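Local coordinates for periplasmic protein-probably involved in high-affinity Fe2+ transport (Escherichia coli F11, PDB 5I0Y) that probably takes part in high-affinity ferrous iron transport in the periplasm, binding copper at a site that iron transport requires, at residues A8-V12 with V143-F147; M14-L19 with W138-D142; H44-D48 with K111-H115; Y72-N76 with I102-V107. The protein carries 1 engineered substitution. All coordinates share one frame; numbering follows the deposited sequence.

Contact 1: residues A8-V12 with V143-F147; sequences AGEPV and VSYEF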
loop_
_atom_site.group_PDB
_atom_site.type_symbol
_atom_site.label_atom_id
_atom_site.label_comp_id
_atom_site.label_asym_id
_atom_site.label_seq_id
_atom_site.Cartn_x
_atom_site.Cartn_y
_atom_site.Cartn_z
ATOM N N ALA B 8 -21.349 -5.769 1.539
ATOM C CA ALA B 8 -22.299 -4.727 1.202
ATOM C C ALA B 8 -22.528 -4.773 -0.315
ATOM O O ALA B 8 -21.791 -4.151 -1.098
ATOM C CB ALA B 8 -21.785 -3.371 1.647
ATOM N N GLY B 9 -23.532 -5.527 -0.739
ATOM C CA GLY B 9 -23.819 -5.685 -2.155
ATOM C C GLY B 9 -22.799 -6.523 -2.888
ATOM O O GLY B 9 -22.039 -7.300 -2.290
ATOM N N GLU B 10 -22.791 -6.353 -4.200
ATOM C CA GLU B 10 -22.182 -7.277 -5.108
ATOM C C GLU B 10 -20.818 -6.747 -5.532
ATOM O O GLU B 10 -20.720 -5.591 -5.932
ATOM C CB GLU B 10 -23.109 -7.351 -6.309
ATOM C CG GLU B 10 -22.723 -8.325 -7.391
ATOM C CD GLU B 10 -23.815 -8.434 -8.443
ATOM O OE1 GLU B 10 -24.926 -8.899 -8.119
ATOM O OE2 GLU B 10 -23.566 -8.050 -9.591
ATOM N N PRO B 11 -19.766 -7.588 -5.470
ATOM C CA PRO B 11 -18.485 -7.100 -5.988
ATOM C C PRO B 11 -18.549 -6.899 -7.484
ATOM O O PRO B 11 -19.361 -7.545 -8.171
ATOM C CB PRO B 11 -17.512 -8.228 -5.664
ATOM C CG PRO B 11 -18.355 -9.443 -5.572
ATOM C CD PRO B 11 -19.701 -9.007 -5.074
ATOM N N VAL B 12 -17.727 -5.982 -7.977
ATOM C CA VAL B 12 -17.694 -5.682 -9.400
ATOM C C VAL B 12 -16.266 -5.676 -9.904
ATOM O O VAL B 12 -15.314 -5.513 -9.129
ATOM C CB VAL B 12 -18.373 -4.336 -9.742
ATOM C CG1 VAL B 12 -19.883 -4.388 -9.515
ATOM C CG2 VAL B 12 -17.752 -3.190 -8.970
ATOM N N VAL B 143 -17.690 3.314 -8.196
ATOM C CA VAL B 143 -18.339 2.021 -8.156
ATOM C C VAL B 143 -19.428 2.055 -7.091
ATOM O O VAL B 143 -19.237 2.638 -6.017
ATOM C CB VAL B 143 -17.326 0.894 -7.903
ATOM C CG1 VAL B 143 -16.454 1.192 -6.692
ATOM C CG2 VAL B 143 -18.057 -0.413 -7.750
ATOM N N SER B 144 -20.589 1.486 -7.412
ATOM C CA SER B 144 -21.733 1.508 -6.488
ATOM C C SER B 144 -22.221 0.143 -6.045
ATOM O O SER B 144 -22.053 -0.864 -6.760
ATOM C CB SER B 144 -22.902 2.263 -7.103
ATOM O OG SER B 144 -22.565 3.624 -7.282
ATOM N N TYR B 145 -22.844 0.137 -4.865
ATOM C CA TYR B 145 -23.281 -1.091 -4.191
ATOM C C TYR B 145 -24.620 -0.825 -3.551
ATOM O O TYR B 145 -24.847 0.274 -3.055
ATOM C CB TYR B 145 -22.275 -1.488 -3.087
ATOM C CG TYR B 145 -20.876 -1.645 -3.614
ATOM C CD1 TYR B 145 -20.469 -2.844 -4.190
ATOM C CD2 TYR B 145 -19.975 -0.593 -3.576
ATOM C CE1 TYR B 145 -19.192 -2.994 -4.713
ATOM C CE2 TYR B 145 -18.695 -0.733 -4.075
ATOM C CZ TYR B 145 -18.315 -1.929 -4.651
ATOM O OH TYR B 145 -17.049 -2.080 -5.154
ATOM N N GLU B 146 -25.486 -1.831 -3.547
ATOM C CA GLU B 146 -26.772 -1.758 -2.854
ATOM C C GLU B 146 -26.852 -2.899 -1.859
ATOM O O GLU B 146 -26.508 -4.030 -2.164
ATOM C CB GLU B 146 -27.933 -1.830 -3.845
ATOM C CG GLU B 146 -28.055 -0.608 -4.743
ATOM C CD GLU B 146 -29.277 -0.613 -5.643
ATOM O OE1 GLU B 146 -30.028 -1.608 -5.647
ATOM O OE2 GLU B 146 -29.482 0.394 -6.354
ATOM N N PHE B 147 -27.279 -2.589 -0.647
ATOM C CA PHE B 147 -27.310 -3.588 0.403
ATOM C C PHE B 147 -28.361 -3.256 1.440
ATOM O O PHE B 147 -28.723 -2.094 1.610
ATOM C CB PHE B 147 -25.911 -3.773 1.053
ATOM C CG PHE B 147 -25.373 -2.546 1.757
ATOM C CD1 PHE B 147 -25.314 -2.510 3.148
ATOM C CD2 PHE B 147 -24.878 -1.454 1.043
ATOM C CE1 PHE B 147 -24.810 -1.399 3.809
ATOM C CE2 PHE B 147 -24.371 -0.343 1.698
ATOM C CZ PHE B 147 -24.331 -0.318 3.082
HETATM O O HOH W 1 -24.543 -4.130 -5.179
HETATM O O HOH W 2 -22.398 -3.631 -6.838
#
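Glu10 O takes a hydrogen bond from a water at 2.7 Å and also lies at the edge of the Tyr145 ring, 3.3 Å from Tyr145 CE1. The same water donates its other proton to Ser144 O, so it joins the two segments backbone to backbone. A second water does the opposite job. It accepts from Glu10 N and from Glu146 N, at 3.0 Å each. Between them the two waters stand in for direct backbone bonding between 8-12 and 143-147, which run roughly antiparallel and belong to the two outermost strands of the antiparallel sheet that makes up this mixed beta sandwich.

The apolar half lies at Ala8 and Phe147. Ala8 CB sits over the middle of the Phe147 ring in a CH-pi contact, 3.7 Å from the centroid and 14° off the normal. Phe147 reaches that place with CG between its backbone N and its carbonyl carbon (chi1 63°), which turns the ring face to Ala8. Next along, Gly9 has a positive phi of 71° and, having no side chain, brings its CA to 3.2 Å from Glu146 O. Tyr145 runs on past Glu10, and its OH is hydrogen-bonded to Leu19 O on the neighbouring strand 17-24. Val12 and Val143 also meet, but the modelled methyl distance is too short to be trusted.

Chemically, the backbone groups of Glu10 are satisfied by water while Ala8 and the rings of Tyr145 and Phe147 pack on the inner side, so the two sheet edges meet as a hydrated seam backed by apolar groups.

Contact 2: residues M14-L19 with W138-D142; sequences MNEMEL and WKPFD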
loop_
_atom_site.group_PDB
_atom_site.type_symbol
_atom_site.label_atom_id
_atom_site.label_comp_id
_atom_site.label_asym_id
_atom_site.label_seq_id
_atom_site.Cartn_x
_atom_site.Cartn_y
_atom_site.Cartn_z
ATOM N N MET B 14 -13.649 -3.819 -12.547
ATOM C CA MET B 14 -13.432 -2.588 -13.287
ATOM C C MET B 14 -11.944 -2.317 -13.317
ATOM O O MET B 14 -11.266 -2.474 -12.298
ATOM C CB MET B 14 -14.153 -1.419 -12.602
ATOM C CG MET B 14 -13.970 -0.080 -13.289
ATOM S SD MET B 14 -14.692 -0.120 -14.930
ATOM C CE MET B 14 -13.864 1.265 -15.704
ATOM N N ASN B 15 -11.422 -1.941 -14.483
ATOM C CA ASN B 15 -10.012 -1.585 -14.614
ATOM C C ASN B 15 -9.088 -2.689 -14.121
ATOM O O ASN B 15 -8.039 -2.433 -13.519
ATOM C CB ASN B 15 -9.713 -0.257 -13.915
ATOM C CG ASN B 15 -10.344 0.920 -14.620
ATOM O OD1 ASN B 15 -10.900 1.823 -13.995
ATOM N ND2 ASN B 15 -10.261 0.908 -15.941
ATOM N N GLU B 16 -9.472 -3.931 -14.391
ATOM C CA GLU B 16 -8.649 -5.089 -14.060
ATOM C C GLU B 16 -8.424 -5.236 -12.556
ATOM O O GLU B 16 -7.381 -5.723 -12.088
ATOM C CB GLU B 16 -7.321 -5.024 -14.834
ATOM C CG GLU B 16 -7.481 -5.268 -16.335
ATOM C CD GLU B 16 -7.557 -4.044 -17.233
ATOM O OE1 GLU B 16 -7.598 -4.286 -18.461
ATOM O OE2 GLU B 16 -7.567 -2.870 -16.800
ATOM N N MET B 17 -9.454 -4.842 -11.815
ATOM C CA MET B 17 -9.525 -5.017 -10.350
ATOM C C MET B 17 -10.889 -5.573 -9.985
ATOM O O MET B 17 -11.862 -5.313 -10.697
ATOM C CB MET B 17 -9.346 -3.681 -9.617
ATOM C CG MET B 17 -7.999 -2.998 -9.846
ATOM S SD MET B 17 -7.969 -1.343 -9.145
ATOM C CE MET B 17 -9.070 -0.499 -10.271
ATOM N N GLU B 18 -10.961 -6.315 -8.887
ATOM C CA GLU B 18 -12.239 -6.703 -8.291
ATOM C C GLU B 18 -12.427 -5.824 -7.071
ATOM O O GLU B 18 -11.544 -5.769 -6.212
ATOM C CB GLU B 18 -12.274 -8.188 -7.909
ATOM C CG GLU B 18 -13.679 -8.734 -7.639
ATOM C CD GLU B 18 -14.568 -8.780 -8.878
ATOM O OE1 GLU B 18 -14.048 -8.713 -10.004
ATOM O OE2 GLU B 18 -15.811 -8.901 -8.715
ATOM N N LEU B 19 -13.561 -5.124 -7.020
ATOM C CA LEU B 19 -13.824 -4.128 -6.002
ATOM C C LEU B 19 -15.075 -4.507 -5.254
ATOM O O LEU B 19 -16.146 -4.603 -5.849
ATOM C CB LEU B 19 -13.991 -2.747 -6.628
ATOM C CG LEU B 19 -12.850 -2.318 -7.557
ATOM C CD1 LEU B 19 -13.186 -2.531 -9.032
ATOM C CD2 LEU B 19 -12.517 -0.865 -7.300
ATOM N N TRP B 138 -5.679 4.098 -15.225
ATOM C CA TRP B 138 -7.064 4.449 -15.488
ATOM C C TRP B 138 -7.424 5.771 -14.865
ATOM O O TRP B 138 -6.734 6.253 -13.962
ATOM C CB TRP B 138 -7.971 3.347 -14.963
ATOM C CG TRP B 138 -7.479 2.722 -13.667
ATOM C CD1 TRP B 138 -6.720 1.566 -13.512
ATOM C CD2 TRP B 138 -7.706 3.221 -12.316
ATOM N NE1 TRP B 138 -6.481 1.314 -12.178
ATOM C CE2 TRP B 138 -7.041 2.277 -11.413
ATOM C CE3 TRP B 138 -8.390 4.303 -11.779
ATOM C CZ2 TRP B 138 -7.072 2.444 -10.036
ATOM C CZ3 TRP B 138 -8.418 4.463 -10.382
ATOM C CH2 TRP B 138 -7.778 3.543 -9.540
ATOM N N LYS B 139 -8.495 6.384 -15.368
ATOM C CA LYS B 139 -8.984 7.651 -14.826
ATOM C C LYS B 139 -9.843 7.395 -13.594
ATOM O O LYS B 139 -10.382 6.292 -13.439
ATOM C CB LYS B 139 -9.814 8.407 -15.874
ATOM C CG LYS B 139 -9.002 8.959 -17.042
ATOM C CD LYS B 139 -9.885 9.620 -18.091
ATOM C CE LYS B 139 -9.120 9.892 -19.378
ATOM N NZ LYS B 139 -9.062 8.700 -20.277
ATOM N N PRO B 140 -9.981 8.411 -12.720
ATOM C CA PRO B 140 -10.837 8.256 -11.542
ATOM C C PRO B 140 -12.237 7.753 -11.930
ATOM O O PRO B 140 -12.763 8.092 -13.003
ATOM C CB PRO B 140 -10.886 9.674 -10.945
ATOM C CG PRO B 140 -9.614 10.323 -11.398
ATOM C CD PRO B 140 -9.341 9.744 -12.762
ATOM N N PHE B 141 -12.829 6.930 -11.080
ATOM C CA PHE B 141 -14.126 6.340 -11.381
ATOM C C PHE B 141 -14.871 6.027 -10.102
ATOM O O PHE B 141 -14.272 5.924 -8.998
ATOM C CB PHE B 141 -13.974 5.083 -12.245
ATOM C CG PHE B 141 -13.341 3.905 -11.523
ATOM C CD1 PHE B 141 -14.129 2.870 -11.028
ATOM C CD2 PHE B 141 -11.953 3.819 -11.364
ATOM C CE1 PHE B 141 -13.560 1.793 -10.360
ATOM C CE2 PHE B 141 -11.381 2.732 -10.697
ATOM C CZ PHE B 141 -12.188 1.720 -10.204
ATOM N N ASP B 142 -16.175 5.834 -10.261
ATOM C CA ASP B 142 -17.055 5.398 -9.195
ATOM C C ASP B 142 -17.438 3.934 -9.337
ATOM O O ASP B 142 -17.542 3.401 -10.442
ATOM C CB ASP B 142 -18.367 6.189 -9.225
ATOM C CG ASP B 142 -18.249 7.598 -8.667
ATOM O OD1 ASP B 142 -17.170 8.009 -8.182
ATOM O OD2 ASP B 142 -19.274 8.302 -8.695
HETATM O O HOH W 3 -5.521 -1.494 -12.485
HETATM O O HOH W 4 -11.493 4.321 -15.077
#
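Asn15, at the first corner of a type I' beta turn running from Met14 to Met17, lays its side chain on Trp138, and the hairpin tip thereby packs on the chain leading into strand 141-149. The turn is closed by paired backbone bonds, Met14 N to Met17 O and Met17 N to Met14 O.

The tight part is made of flat groups. The Asn15 amide lies almost parallel to the indole, the planes 7° apart, with Asn15 CB over the five-membered ring in a CH-pi contact, 3.8 Å from its centroid. Asn15 OD1 meanwhile stands over one face of Phe141, 3.5 Å from CE2, the amide plane steeply turned against that ring. Met17 adds its methyl: CE comes 3.6 Å from Trp138 CZ2 and also meets the edge of Phe141 at CZ. The bend at chi3 (-71°) carries CE there, and Met17 SD makes an oblique Met-aromatic contact with the indole. Leu19 CD2 lies at the Phe141 edge too, deeper in, where Ile49 and Ile116 continue the core.

The outer side is looser. Exposed Met14 lays CG over Phe141, 3.5 Å from CE1, while its sulfur stands farther off, 5.4 Å from the ring centroid. Two waters serve the polar groups around the Asn15-Trp138 pair: one accepts from Trp138 NE1 and donates to Asn15 O, and the other donates to Asn15 OD1 at 2.8 Å and to Lys139 O.

Contact 3: residues H44-D48 with K111-H115; sequences HLQAD and KVTYH. Engineered in segment 44-48: Gln46 (natural residue Glu). With CU (copper (II) ion), chain D.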
loop_
_atom_site.group_PDB
_atom_site.type_symbol
_atom_site.label_atom_id
_atom_site.label_comp_id
_atom_site.label_asym_id
_atom_site.label_seq_id
_atom_site.Cartn_x
_atom_site.Cartn_y
_atom_site.Cartn_z
ATOM N N HIS B 44 -17.310 -0.677 10.855
ATOM C CA HIS B 44 -16.146 -0.302 10.052
ATOM C C HIS B 44 -16.498 -0.645 8.636
ATOM O O HIS B 44 -16.804 -1.804 8.343
ATOM C CB HIS B 44 -14.927 -1.104 10.503
ATOM C CG HIS B 44 -13.597 -0.564 10.000
ATOM N ND1 HIS B 44 -13.137 0.667 10.318
ATOM C CD2 HIS B 44 -12.622 -1.154 9.200
ATOM C CE1 HIS B 44 -11.920 0.846 9.751
ATOM N NE2 HIS B 44 -11.618 -0.262 9.058
ATOM N N LEU B 45 -16.509 0.367 7.766
ATOM C CA LEU B 45 -16.832 0.185 6.357
ATOM C C LEU B 45 -15.539 0.132 5.558
ATOM O O LEU B 45 -14.624 0.917 5.793
ATOM C CB LEU B 45 -17.729 1.328 5.863
ATOM C CG LEU B 45 -18.176 1.303 4.389
ATOM C CD1 LEU B 45 -19.121 0.145 4.106
ATOM C CD2 LEU B 45 -18.816 2.638 4.025
ATOM N N GLN B 46 -15.478 -0.788 4.614
ATOM C CA GLN B 46 -14.228 -1.070 3.924
ATOM C C GLN B 46 -14.418 -1.190 2.424
ATOM O O GLN B 46 -15.480 -1.622 1.945
ATOM C CB GLN B 46 -13.662 -2.412 4.398
ATOM C CG GLN B 46 -13.111 -2.442 5.800
ATOM C CD GLN B 46 -12.309 -3.704 6.076
ATOM O OE1 GLN B 46 -12.110 -4.564 5.197
ATOM N NE2 GLN B 46 -11.823 -3.799 7.277
ATOM N N ALA B 47 -13.353 -0.866 1.699
ATOM C CA ALA B 47 -13.222 -1.190 0.289
ATOM C C ALA B 47 -12.186 -2.285 0.144
ATOM O O ALA B 47 -11.050 -2.135 0.614
ATOM C CB ALA B 47 -12.803 0.037 -0.496
ATOM N N ASP B 48 -12.599 -3.406 -0.439
ATOM C CA ASP B 48 -11.712 -4.520 -0.736
ATOM C C ASP B 48 -11.410 -4.474 -2.208
ATOM O O ASP B 48 -12.306 -4.634 -3.041
ATOM C CB ASP B 48 -12.365 -5.853 -0.402
ATOM C CG ASP B 48 -12.232 -6.204 1.049
ATOM O OD1 ASP B 48 -11.457 -5.521 1.751
ATOM O OD2 ASP B 48 -12.893 -7.182 1.472
ATOM N N LYS B 111 -27.577 2.589 -0.444
ATOM C CA LYS B 111 -26.682 2.682 -1.584
ATOM C C LYS B 111 -25.362 3.197 -1.033
ATOM O O LYS B 111 -25.358 4.034 -0.130
ATOM C CB LYS B 111 -27.213 3.689 -2.611
ATOM C CG LYS B 111 -26.148 4.164 -3.585
ATOM C CD LYS B 111 -26.689 5.096 -4.659
ATOM C CE LYS B 111 -25.855 4.957 -5.926
ATOM N NZ LYS B 111 -25.765 6.191 -6.746
ATOM N N VAL B 112 -24.243 2.670 -1.528
ATOM C CA VAL B 112 -22.950 3.298 -1.269
ATOM C C VAL B 112 -22.166 3.377 -2.571
ATOM O O VAL B 112 -22.146 2.422 -3.358
ATOM C CB VAL B 112 -22.155 2.650 -0.102
ATOM C CG1 VAL B 112 -21.635 1.246 -0.439
ATOM C CG2 VAL B 112 -21.028 3.567 0.358
ATOM N N THR B 113 -21.563 4.542 -2.783
ATOM C CA THR B 113 -20.691 4.761 -3.924
ATOM C C THR B 113 -19.284 5.064 -3.416
ATOM O O THR B 113 -19.098 5.897 -2.538
ATOM C CB THR B 113 -21.223 5.880 -4.829
ATOM O OG1 THR B 113 -22.519 5.497 -5.307
ATOM C CG2 THR B 113 -20.308 6.123 -6.057
ATOM N N TYR B 114 -18.313 4.351 -3.975
ATOM C CA TYR B 114 -16.906 4.631 -3.719
ATOM C C TYR B 114 -16.341 5.428 -4.879
ATOM O O TYR B 114 -16.526 5.053 -6.025
ATOM C CB TYR B 114 -16.110 3.342 -3.510
ATOM C CG TYR B 114 -16.467 2.540 -2.275
ATOM C CD1 TYR B 114 -17.194 3.097 -1.210
ATOM C CD2 TYR B 114 -16.025 1.218 -2.147
ATOM C CE1 TYR B 114 -17.507 2.343 -0.093
ATOM C CE2 TYR B 114 -16.318 0.469 -1.019
ATOM C CZ TYR B 114 -17.062 1.033 0.000
ATOM O OH TYR B 114 -17.356 0.323 1.149
ATOM N N HIS B 115 -15.658 6.523 -4.557
ATOM C CA HIS B 115 -15.005 7.409 -5.541
ATOM C C HIS B 115 -13.534 7.141 -5.501
ATOM O O HIS B 115 -12.891 7.429 -4.487
ATOM C CB HIS B 115 -15.286 8.875 -5.208
ATOM C CG HIS B 115 -16.734 9.160 -4.872
ATOM N ND1 HIS B 115 -17.715 9.105 -5.802
ATOM C CD2 HIS B 115 -17.349 9.505 -3.669
ATOM C CE1 HIS B 115 -18.892 9.402 -5.230
ATOM N NE2 HIS B 115 -18.675 9.647 -3.923
HETATM CU CU CU D . -9.653 -0.592 8.580
#
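Strands 44-48 and 111-115 cross at -53°, their axes 9.7 Å apart at closest, and the CA atoms of Ala47 and Tyr114 come within 8.0 Å of each other, so the backbones do not meet and side chains must bridge the gap. Tyr114 does most of the work. With CG anti to the carbonyl carbon (chi1 -66°), its ring extends across to strand 44-48 and the hydroxyl donates a hydrogen bond to Gln46 O at 2.8 Å. The donor stands above that carbonyl's plane, 63° out of it, not on a lone pair. Around this buried bond, carbon atoms crowd in: Ala47 CB lies 3.6 Å from Tyr114 CE2, and Leu45 CD1 packs against the hydroxyl oxygen, 3.4 Å from Tyr114 OH. Leu45 CD2 only just reaches Val112 CG2.

The other face of strand 44-48 carries the metal. His44 NE2 binds the copper ion at 2.0 Å, and Met90 and His97 of the same chain and His127 of the second subunit complete the ligand set. Gln46, an engineered replacement for glutamate, also points that way; its NE2 stops 4.1 Å from copper, in the plane of the His44 ring at its edge. With copper at NE2 and Asn101 OD1 hydrogen-bonded to ND1, the His44 ring is held at both nitrogens.

This is the face-to-face packing of a beta sandwich: strand 44-48 lies between strands 17-24 and 95-102, strand 111-115 between strands 69-76 and 141-149, and Phe87 and Tyr145 pack against the Tyr114 ring.

Contact 4: residues Y72-N76 with I102-V107; sequences YTLVN and IKMMGV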
loop_
_atom_site.group_PDB
_atom_site.type_symbol
_atom_site.label_atom_id
_atom_site.label_comp_id
_atom_site.label_asym_id
_atom_site.label_seq_id
_atom_site.Cartn_x
_atom_site.Cartn_y
_atom_site.Cartn_z
ATOM N N TYR B 72 -16.341 8.021 -0.027
ATOM C CA TYR B 72 -17.618 7.342 -0.189
ATOM C C TYR B 72 -18.790 8.307 -0.057
ATOM O O TYR B 72 -18.687 9.341 0.592
ATOM C CB TYR B 72 -17.759 6.179 0.830
ATOM C CG TYR B 72 -17.921 6.653 2.261
ATOM C CD1 TYR B 72 -19.178 7.014 2.757
ATOM C CD2 TYR B 72 -16.816 6.792 3.101
ATOM C CE1 TYR B 72 -19.343 7.463 4.054
ATOM C CE2 TYR B 72 -16.973 7.245 4.410
ATOM C CZ TYR B 72 -18.241 7.595 4.862
ATOM O OH TYR B 72 -18.453 8.060 6.142
ATOM N N THR B 73 -19.908 7.919 -0.663
ATOM C CA THR B 73 -21.185 8.601 -0.465
ATOM C C THR B 73 -22.183 7.518 -0.112
ATOM O O THR B 73 -22.423 6.622 -0.912
ATOM C CB THR B 73 -21.642 9.347 -1.732
ATOM O OG1 THR B 73 -20.631 10.283 -2.117
ATOM C CG2 THR B 73 -22.957 10.097 -1.467
ATOM N N LEU B 74 -22.731 7.596 1.094
ATOM C CA LEU B 74 -23.626 6.587 1.631
ATOM C C LEU B 74 -25.018 7.181 1.737
ATOM O O LEU B 74 -25.190 8.275 2.264
ATOM C CB LEU B 74 -23.128 6.162 3.022
ATOM C CG LEU B 74 -23.894 5.102 3.817
ATOM C CD1 LEU B 74 -23.791 3.752 3.102
ATOM C CD2 LEU B 74 -23.376 5.036 5.257
ATOM N N VAL B 75 -26.004 6.442 1.241
ATOM C CA VAL B 75 -27.383 6.929 1.229
ATOM C C VAL B 75 -28.291 5.855 1.796
ATOM O O VAL B 75 -28.285 4.716 1.341
ATOM C CB VAL B 75 -27.850 7.345 -0.200
ATOM C CG1 VAL B 75 -29.298 7.833 -0.195
ATOM C CG2 VAL B 75 -26.935 8.407 -0.798
ATOM N N ASN B 76 -29.066 6.215 2.814
ATOM C CA ASN B 76 -30.149 5.366 3.259
ATOM C C ASN B 76 -31.308 5.657 2.293
ATOM O O ASN B 76 -31.875 6.762 2.289
ATOM C CB ASN B 76 -30.513 5.669 4.720
ATOM C CG ASN B 76 -31.692 4.857 5.207
ATOM O OD1 ASN B 76 -32.639 4.611 4.458
ATOM N ND2 ASN B 76 -31.654 4.443 6.478
ATOM N N ILE B 102 -17.634 4.255 10.807
ATOM C CA ILE B 102 -18.703 5.182 10.491
ATOM C C ILE B 102 -19.939 4.921 11.349
ATOM O O ILE B 102 -20.185 3.808 11.817
ATOM C CB ILE B 102 -19.092 5.148 8.992
ATOM C CG1 ILE B 102 -19.689 3.797 8.637
ATOM C CG2 ILE B 102 -17.913 5.496 8.073
ATOM C CD1 ILE B 102 -20.416 3.816 7.305
ATOM N N LYS B 103 -20.712 5.983 11.541
ATOM C CA LYS B 103 -22.018 5.851 12.144
ATOM C C LYS B 103 -22.996 5.660 11.002
ATOM O O LYS B 103 -23.008 6.451 10.066
ATOM C CB LYS B 103 -22.351 7.098 12.967
ATOM C CG LYS B 103 -23.621 6.986 13.795
ATOM C CD LYS B 103 -23.979 8.310 14.449
ATOM C CE LYS B 103 -25.451 8.334 14.831
ATOM N NZ LYS B 103 -26.315 8.319 13.613
ATOM N N MET B 104 -23.775 4.589 11.069
ATOM C CA MET B 104 -24.828 4.336 10.085
ATOM C C MET B 104 -26.041 5.241 10.338
ATOM O O MET B 104 -26.071 6.013 11.293
ATOM C CB MET B 104 -25.187 2.851 10.078
ATOM C CG MET B 104 -24.075 1.972 9.497
ATOM S SD MET B 104 -23.733 2.227 7.736
ATOM C CE MET B 104 -25.073 1.293 7.009
ATOM N N MET B 105 -27.040 5.125 9.470
ATOM C CA MET B 105 -28.204 5.996 9.515
ATOM C C MET B 105 -29.475 5.160 9.653
ATOM O O MET B 105 -30.474 5.384 8.956
ATOM C CB MET B 105 -28.212 6.895 8.271
ATOM C CG MET B 105 -26.901 7.653 8.109
ATOM S SD MET B 105 -26.780 8.717 6.664
ATOM C CE MET B 105 -26.282 7.575 5.379
ATOM N N GLY B 106 -29.419 4.181 10.552
ATOM C CA GLY B 106 -30.558 3.309 10.834
ATOM C C GLY B 106 -30.604 2.060 9.990
ATOM O O GLY B 106 -29.950 1.986 8.948
ATOM N N VAL B 107 -31.362 1.068 10.448
ATOM C CA VAL B 107 -31.617 -0.143 9.672
ATOM C C VAL B 107 -32.392 0.238 8.412
ATOM O O VAL B 107 -33.247 1.126 8.459
ATOM C CB VAL B 107 -32.358 -1.235 10.496
ATOM C CG1 VAL B 107 -31.492 -1.697 11.661
ATOM C CG2 VAL B 107 -33.699 -0.736 11.015
#
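Leu74 meets the loop 102-107 with CB, CG and CD2. Its CB is 4.2 Å from Met105 CE, and CG lies closer to that methyl, 3.8 Å away; Met105 is modelled in two conformers, so this pair holds for the one described. Leu74 CG stands anti to the backbone N (chi1 180°), which carries the branch across toward the loop. At the tip the methyls part company. CD2 touches both Met104 SD and Ile102 CD1, each at 3.8 Å, with the methionine crossing it at about a right angle. CD1 turns to Lys111 O on the neighbouring strand 108-117 and to Phe147 on strand 141-149 beyond it.

Here the loop that leaves strand 95-102 and leads to strand 108-117 passes over the end of strand 69-76, at the rim of the beta sandwich. Ile102, the last residue of its strand, also reaches back: its CG2 lies 3.3 Å from Tyr72 OH, oblique to the ring, while the tyrosine hydroxyl is hydrogen-bonded to Gln83 NE2.

Polar contact comes at the other end, from Asn76. Its ND2 donates to Met105 O at 2.9 Å, a bent bond of 139° at the hydrogen, approaching 41° out of the carbonyl plane. The opposite corner of the amide, OD1, accepts from Thr79 N, so both ends of the group are gripped and its rotation is fixed. Tyr110 OH is hydrogen-bonded to Met105 N and Gly106 O, holding the loop backbone from the side of strand 108-117.

Contact 3 is the hub, near the centre of the chain and the one that carries a copper ligand, and contacts 1 and 4 lie about 8 and 10 Å from it, centre to centre. Strand 108-117 makes the links: Ser144 OG of contact 1 is hydrogen-bonded to Thr113 OG1 at 2.7 Å, and His115 is hydrogen-bonded at its two ring nitrogens to Asp142 of contact 2 and Thr73 of contact 4. Contacts 1 and 2 share strand 141-149 and join through Val12 O and Leu19 N, 2.8 Å apart, a probable hydrogen bond. Contacts 2 and 4 do not touch; their centres are about 23 Å apart. The side chain of Ile102 in contact 4 is about 10 Å from a copper ion.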